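GCN5-related N-acetyltransferase (Brucella melitensis biovar Abortus, PDB 4J3G) probably transfers an acetyl group from acetyl-CoA to the N-terminal alanine of a ribosomal protein. Local coordinates at residues 136-145 with 177-185. Numbering follows the deposited sequence.
Sequences VHVLIAGIEA and DLLFMQKIL. With EDO (1,2-ethanediol), chain G.
Ile140 overlaps two neighbours across the strand pair: its CD1 lies 3.6 Å from CB of Gln182, and its CG2 comes obliquely to the Phe180 ring, 3.6 Å from CD1. With CG1 anti to the carbonyl carbon (chi1 -60°) and CG2 anti to the backbone N, the CG1 branch carries CD1 to Gln182 and CG2 meets Phe180. The same ring turns an edge to Ala141 O, which lies in its plane, while Leu178 CD1 reaches back over the backbone of Gly142, 3.6 Å from its C. Further along this face Gln182 lays NE2 against Val138 CG1 (3.6 Å), and its OE1 accepts from Lys166 N of the second subunit. Near the C-terminus, Ile184 CG2 sits over a face of the His137 imidazole, a CH-pi contact 4.1 Å from the centroid; that ring also stacks on Trp175 of the second subunit and hydrogen-bonds through NE2 to its Gln167 OE1. On the other face of the sheet, Ile143 CD1 meets Met181 SD at 3.6 Å.

Eight backbone hydrogen bonds, from Leu185 N to His137 O through Ala145 N to Asp177 O, define an antiparallel register, with strand axes at 150°. At the far end a water donates to Glu144 OE2 (2.6 Å), which also accepts from Gly146 N, and accepts from Asp177 N. The strands are neighbours in the central GNAT sheet. The chemistry thus divides: one face packs on helices 119-133 and 148-156 largely through apolar groups, Lys183 NZ bonding Gln157 O; the face of Phe180, Ile140 and Gln182, with His137 at its end, meets the second subunit by apolar packing, a ring stack and hydrogen bonds.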
ATOM      1  N   VAL A 136       3.961   3.292 -17.395  1.00 17.40           N
ATOM      2  CA  VAL A 136       3.094   3.030 -16.231  1.00 16.12           C
ATOM      3  C   VAL A 136       1.703   2.688 -16.719  1.00 15.85           C
ATOM      4  O   VAL A 136       1.203   3.322 -17.629  1.00 16.72           O
ATOM      5  CB  VAL A 136       3.026   4.233 -15.290  1.00 15.14           C
ATOM      6  CG1 VAL A 136       2.076   3.966 -14.119  1.00 14.81           C
ATOM      7  CG2 VAL A 136       4.435   4.603 -14.785  1.00 15.38           C
ATOM      8  N   HIS A 137       1.082   1.668 -16.136  1.00 14.67           N
ATOM      9  CA  HIS A 137      -0.280   1.330 -16.493  1.00 14.91           C
ATOM     10  C   HIS A 137      -1.297   2.056 -15.660  1.00 14.69           C
ATOM     11  O   HIS A 137      -2.333   2.510 -16.176  1.00 15.30           O
ATOM     12  CB  HIS A 137      -0.508  -0.201 -16.392  1.00 14.93           C
ATOM     13  CG  HIS A 137      -1.830  -0.648 -16.931  1.00 15.50           C
ATOM     14  ND1 HIS A 137      -2.199  -0.462 -18.251  1.00 16.43           N
ATOM     15  CD2 HIS A 137      -2.899  -1.187 -16.316  1.00 15.31           C
ATOM     16  CE1 HIS A 137      -3.437  -0.883 -18.422  1.00 16.58           C
ATOM     17  NE2 HIS A 137      -3.878  -1.353 -17.271  1.00 16.07           N
ATOM     18  N   VAL A 138      -1.091   2.095 -14.357  1.00 15.10           N
ATOM     19  CA  VAL A 138      -2.025   2.770 -13.454  1.00 14.42           C
ATOM     20  C   VAL A 138      -1.292   3.731 -12.551  1.00 14.36           C
ATOM     21  O   VAL A 138      -0.304   3.348 -11.914  1.00 14.28           O
ATOM     22  CB  VAL A 138      -2.796   1.776 -12.525  1.00 14.61           C
ATOM     23  CG1 VAL A 138      -3.830   2.530 -11.687  1.00 15.10           C
ATOM     24  CG2 VAL A 138      -3.466   0.707 -13.322  1.00 16.07           C
ATOM     25  N   LEU A 139      -1.803   4.975 -12.455  1.00 13.56           N
ATOM     26  CA  LEU A 139      -1.448   5.883 -11.362  1.00 13.53           C
ATOM     27  C   LEU A 139      -2.479   5.876 -10.239  1.00 12.66           C
ATOM     28  O   LEU A 139      -3.687   5.952 -10.465  1.00 12.02           O
ATOM     29  CB  LEU A 139      -1.269   7.334 -11.850  1.00 14.38           C
ATOM     30  CG  LEU A 139      -0.082   7.524 -12.825  1.00 15.11           C
ATOM     31  CD1 LEU A 139      -0.245   8.862 -13.559  1.00 16.21           C
ATOM     32  CD2 LEU A 139       1.223   7.434 -12.076  1.00 16.00           C
ATOM     33  N   ILE A 140      -1.980   5.768  -9.027  1.00 12.04           N
ATOM     34  CA  ILE A 140      -2.818   5.834  -7.833  1.00 12.42           C
ATOM     35  C   ILE A 140      -2.537   7.106  -7.036  1.00 11.65           C
ATOM     36  O   ILE A 140      -1.378   7.461  -6.833  1.00 11.94           O
ATOM     37  CB  ILE A 140      -2.543   4.614  -6.959  1.00 13.50           C
ATOM     38  CG1 ILE A 140      -2.855   3.319  -7.719  1.00 15.57           C
ATOM     39  CG2 ILE A 140      -3.388   4.652  -5.687  1.00 14.27           C
ATOM     40  CD1 ILE A 140      -4.320   3.116  -8.009  1.00 17.57           C
ATOM     41  N   ALA A 141      -3.605   7.769  -6.548  1.00 11.75           N
ATOM     42  CA  ALA A 141      -3.487   8.871  -5.592  1.00 11.48           C
ATOM     43  C   ALA A 141      -4.184   8.415  -4.305  1.00 11.34           C
ATOM     44  O   ALA A 141      -5.285   7.918  -4.352  1.00 11.81           O
ATOM     45  CB  ALA A 141      -4.121  10.129  -6.134  1.00 11.84           C
ATOM     46  N   GLY A 142      -3.484   8.597  -3.178  1.00 10.94           N
ATOM     47  CA  GLY A 142      -4.071   8.453  -1.859  1.00 11.18           C
ATOM     48  C   GLY A 142      -4.213   9.814  -1.267  1.00 11.89           C
ATOM     49  O   GLY A 142      -3.213  10.524  -1.059  1.00 14.39           O
ATOM     50  N   ILE A 143      -5.455  10.219  -1.006  1.00 11.78           N
ATOM     51  CA  ILE A 143      -5.778  11.567  -0.624  1.00 12.50           C
ATOM     52  C   ILE A 143      -6.588  11.534   0.654  1.00 12.86           C
ATOM     53  O   ILE A 143      -7.498  10.724   0.821  1.00 12.22           O
ATOM     54  CB  ILE A 143      -6.614  12.246  -1.724  1.00 12.80           C
ATOM     55  CG1 ILE A 143      -5.867  12.146  -3.071  1.00 13.25           C
ATOM     56  CG2 ILE A 143      -6.937  13.673  -1.340  1.00 13.25           C
ATOM     57  CD1 ILE A 143      -6.698  12.573  -4.292  1.00 14.41           C
ATOM     58  N   GLU A 144      -6.247  12.434   1.560  1.00 13.73           N
ATOM     59  CA  GLU A 144      -7.011  12.551   2.781  1.00 14.88           C
ATOM     60  C   GLU A 144      -8.445  12.886   2.372  1.00 15.15           C
ATOM     61  O   GLU A 144      -8.669  13.792   1.567  1.00 14.45           O
ATOM     62  CB  GLU A 144      -6.400  13.630   3.650  1.00 15.68           C
ATOM     63  CG  GLU A 144      -7.021  13.720   5.012  1.00 17.98           C
ATOM     64  CD  GLU A 144      -8.182  14.663   5.055  1.00 19.27           C
ATOM     65  OE1 GLU A 144      -8.053  15.805   4.537  1.00 21.91           O
ATOM     66  OE2 GLU A 144      -9.214  14.273   5.598  1.00 20.15           O
ATOM     67  N   ALA A 145      -9.405  12.137   2.880  1.00 14.43           N
ATOM     68  CA  ALA A 145     -10.738  12.113   2.276  1.00 15.22           C
ATOM     69  C   ALA A 145     -11.457  13.458   2.304  1.00 16.40           C
ATOM     70  O   ALA A 145     -12.373  13.674   1.477  1.00 17.33           O
ATOM     71  CB  ALA A 145     -11.606  11.038   2.894  1.00 15.43           C
ATOM     72  N   ASP A 177      -9.010   9.411   7.176  1.00 14.65           N
ATOM     73  CA  ASP A 177      -9.579   8.545   6.162  1.00 14.02           C
ATOM     74  C   ASP A 177      -8.820   8.709   4.871  1.00 13.23           C
ATOM     75  O   ASP A 177      -8.506   9.840   4.456  1.00 13.47           O
ATOM     76  CB  ASP A 177     -11.079   8.886   5.932  1.00 15.15           C
ATOM     77  CG  ASP A 177     -11.926   8.633   7.138  1.00 16.66           C
ATOM     78  OD1 ASP A 177     -11.459   7.996   8.137  1.00 15.91           O
ATOM     79  OD2 ASP A 177     -13.084   9.108   7.082  1.00 18.84           O
ATOM     80  N   LEU A 178      -8.503   7.594   4.210  1.00 12.71           N
ATOM     81  CA  LEU A 178      -7.743   7.616   2.970  1.00 12.80           C
ATOM     82  C   LEU A 178      -8.634   7.314   1.767  1.00 13.66           C
ATOM     83  O   LEU A 178      -9.165   6.214   1.671  1.00 13.48           O
ATOM     84  CB  LEU A 178      -6.600   6.615   3.043  1.00 14.06           C
ATOM     85  CG  LEU A 178      -5.664   6.503   1.803  1.00 14.72           C
ATOM     86  CD1 LEU A 178      -4.831   7.742   1.660  1.00 15.71           C
ATOM     87  CD2 LEU A 178      -4.737   5.302   1.890  1.00 16.06           C
ATOM     88  N   LEU A 179      -8.756   8.257   0.834  1.00 12.90           N
ATOM     89  CA  LEU A 179      -9.483   8.016  -0.398  1.00 13.61           C
ATOM     90  C   LEU A 179      -8.474   7.661  -1.470  1.00 13.07           C
ATOM     91  O   LEU A 179      -7.423   8.339  -1.607  1.00 13.99           O
ATOM     92  CB  LEU A 179     -10.240   9.270  -0.841  1.00 14.77           C
ATOM     93  CG  LEU A 179     -10.732   9.182  -2.290  1.00 16.41           C
ATOM     94  CD1 LEU A 179     -11.907   8.267  -2.509  1.00 19.44           C
ATOM     95  CD2 LEU A 179     -11.113  10.543  -2.771  1.00 18.18           C
ATOM     96  N   PHE A 180      -8.708   6.538  -2.153  1.00 12.12           N
ATOM     97  CA  PHE A 180      -7.911   6.190  -3.296  1.00 12.35           C
ATOM     98  C   PHE A 180      -8.627   6.646  -4.586  1.00 11.79           C
ATOM     99  O   PHE A 180      -9.849   6.456  -4.741  1.00 13.44           O
ATOM    100  CB  PHE A 180      -7.654   4.673  -3.352  1.00 12.98           C
ATOM    101  CG  PHE A 180      -6.512   4.180  -2.494  1.00 13.81           C
ATOM    102  CD1 PHE A 180      -5.263   4.728  -2.580  1.00 13.88           C
ATOM    103  CD2 PHE A 180      -6.690   3.085  -1.650  1.00 14.00           C
ATOM    104  CE1 PHE A 180      -4.198   4.237  -1.826  1.00 14.40           C
ATOM    105  CE2 PHE A 180      -5.636   2.604  -0.886  1.00 14.25           C
ATOM    106  CZ  PHE A 180      -4.386   3.182  -0.987  1.00 13.68           C
ATOM    107  N   MET A 181      -7.852   7.245  -5.496  1.00 11.45           N
ATOM    108  CA  MET A 181      -8.249   7.517  -6.862  1.00 11.26           C
ATOM    109  C   MET A 181      -7.253   6.917  -7.774  1.00 11.38           C
ATOM    110  O   MET A 181      -6.092   6.707  -7.391  1.00 11.32           O
ATOM    111  CB  MET A 181      -8.303   9.044  -7.172  1.00 11.60           C
ATOM    112  CG  MET A 181      -9.180   9.798  -6.198  1.00 11.75           C
ATOM    113  SD  MET A 181      -9.346  11.545  -6.541  1.00 12.98           S
ATOM    114  CE  MET A 181     -10.548  11.475  -7.846  1.00 13.49           C
ATOM    115  N   GLN A 182      -7.674   6.683  -9.008  1.00 11.15           N
ATOM    116  CA  GLN A 182      -6.787   6.023  -9.975  1.00 11.69           C
ATOM    117  C   GLN A 182      -7.024   6.604 -11.340  1.00 12.24           C
ATOM    118  O   GLN A 182      -8.152   7.099 -11.679  1.00 12.57           O
ATOM    119  CB  GLN A 182      -6.992   4.487 -10.032  1.00 12.09           C
ATOM    120  CG  GLN A 182      -8.279   4.040 -10.684  1.00 13.19           C
ATOM    121  CD  GLN A 182      -8.367   2.531 -10.849  1.00 13.72           C
ATOM    122  OE1 GLN A 182      -9.255   1.930 -10.332  1.00 14.50           O
ATOM    123  NE2 GLN A 182      -7.415   1.940 -11.552  1.00 13.07           N
ATOM    124  N   LYS A 183      -5.978   6.488 -12.147  1.00 13.10           N
ATOM    125  CA  LYS A 183      -6.023   6.837 -13.576  1.00 14.49           C
ATOM    126  C   LYS A 183      -5.333   5.697 -14.366  1.00 14.89           C
ATOM    127  O   LYS A 183      -4.194   5.369 -14.104  1.00 15.68           O
ATOM    128  CB  LYS A 183      -5.314   8.165 -13.844  1.00 15.12           C
ATOM    129  CG  LYS A 183      -5.514   8.683 -15.263  1.00 16.52           C
ATOM    130  CD  LYS A 183      -4.747   9.969 -15.572  1.00 17.63           C
ATOM    131  CE  LYS A 183      -4.790  10.311 -17.073  1.00 19.14           C
ATOM    132  NZ  LYS A 183      -6.166  10.579 -17.565  1.00 19.42           N
ATOM    133  N   ILE A 184      -6.027   5.118 -15.333  1.00 16.11           N
ATOM    134  CA  ILE A 184      -5.436   4.030 -16.155  1.00 15.73           C
ATOM    135  C   ILE A 184      -4.877   4.675 -17.411  1.00 17.71           C
ATOM    136  O   ILE A 184      -5.570   5.422 -18.110  1.00 18.10           O
ATOM    137  CB  ILE A 184      -6.457   2.900 -16.529  1.00 16.75           C
ATOM    138  CG1 ILE A 184      -6.949   2.175 -15.270  1.00 15.91           C
ATOM    139  CG2 ILE A 184      -5.822   1.861 -17.466  1.00 16.68           C
ATOM    140  CD1 ILE A 184      -8.079   1.200 -15.508  1.00 16.40           C
ATOM    141  N   LEU A 185      -3.625   4.418 -17.679  1.00 18.33           N
ATOM    142  CA  LEU A 185      -2.928   5.037 -18.772  1.00 21.62           C
ATOM    143  C   LEU A 185      -2.941   4.087 -19.984  1.00 24.32           C
ATOM    144  O   LEU A 185      -2.608   4.466 -21.100  1.00 29.33           O
ATOM    145  CB  LEU A 185      -1.509   5.366 -18.362  1.00 21.52           C
ATOM    146  CG  LEU A 185      -1.339   6.284 -17.146  1.00 22.03           C
ATOM    147  CD1 LEU A 185       0.123   6.601 -16.915  1.00 21.98           C
ATOM    148  CD2 LEU A 185      -2.124   7.571 -17.330  1.00 23.48           C
ATOM    149  OXT LEU A 185      -3.328   2.936 -19.903  1.00 25.90           O
TER
HETATM  150  C1  EDO G 203      -2.280  11.585   2.477  1.00 35.29           C
HETATM  151  O1  EDO G 203      -1.988  12.299   1.259  1.00 35.04           O
HETATM  152  C2  EDO G 203      -1.952  10.113   2.320  1.00 35.55           C
HETATM  153  O2  EDO G 203      -0.586   9.967   2.629  1.00 38.76           O
HETATM  154  O   HOH W   1      -9.730  12.159   7.042  1.00 22.70           O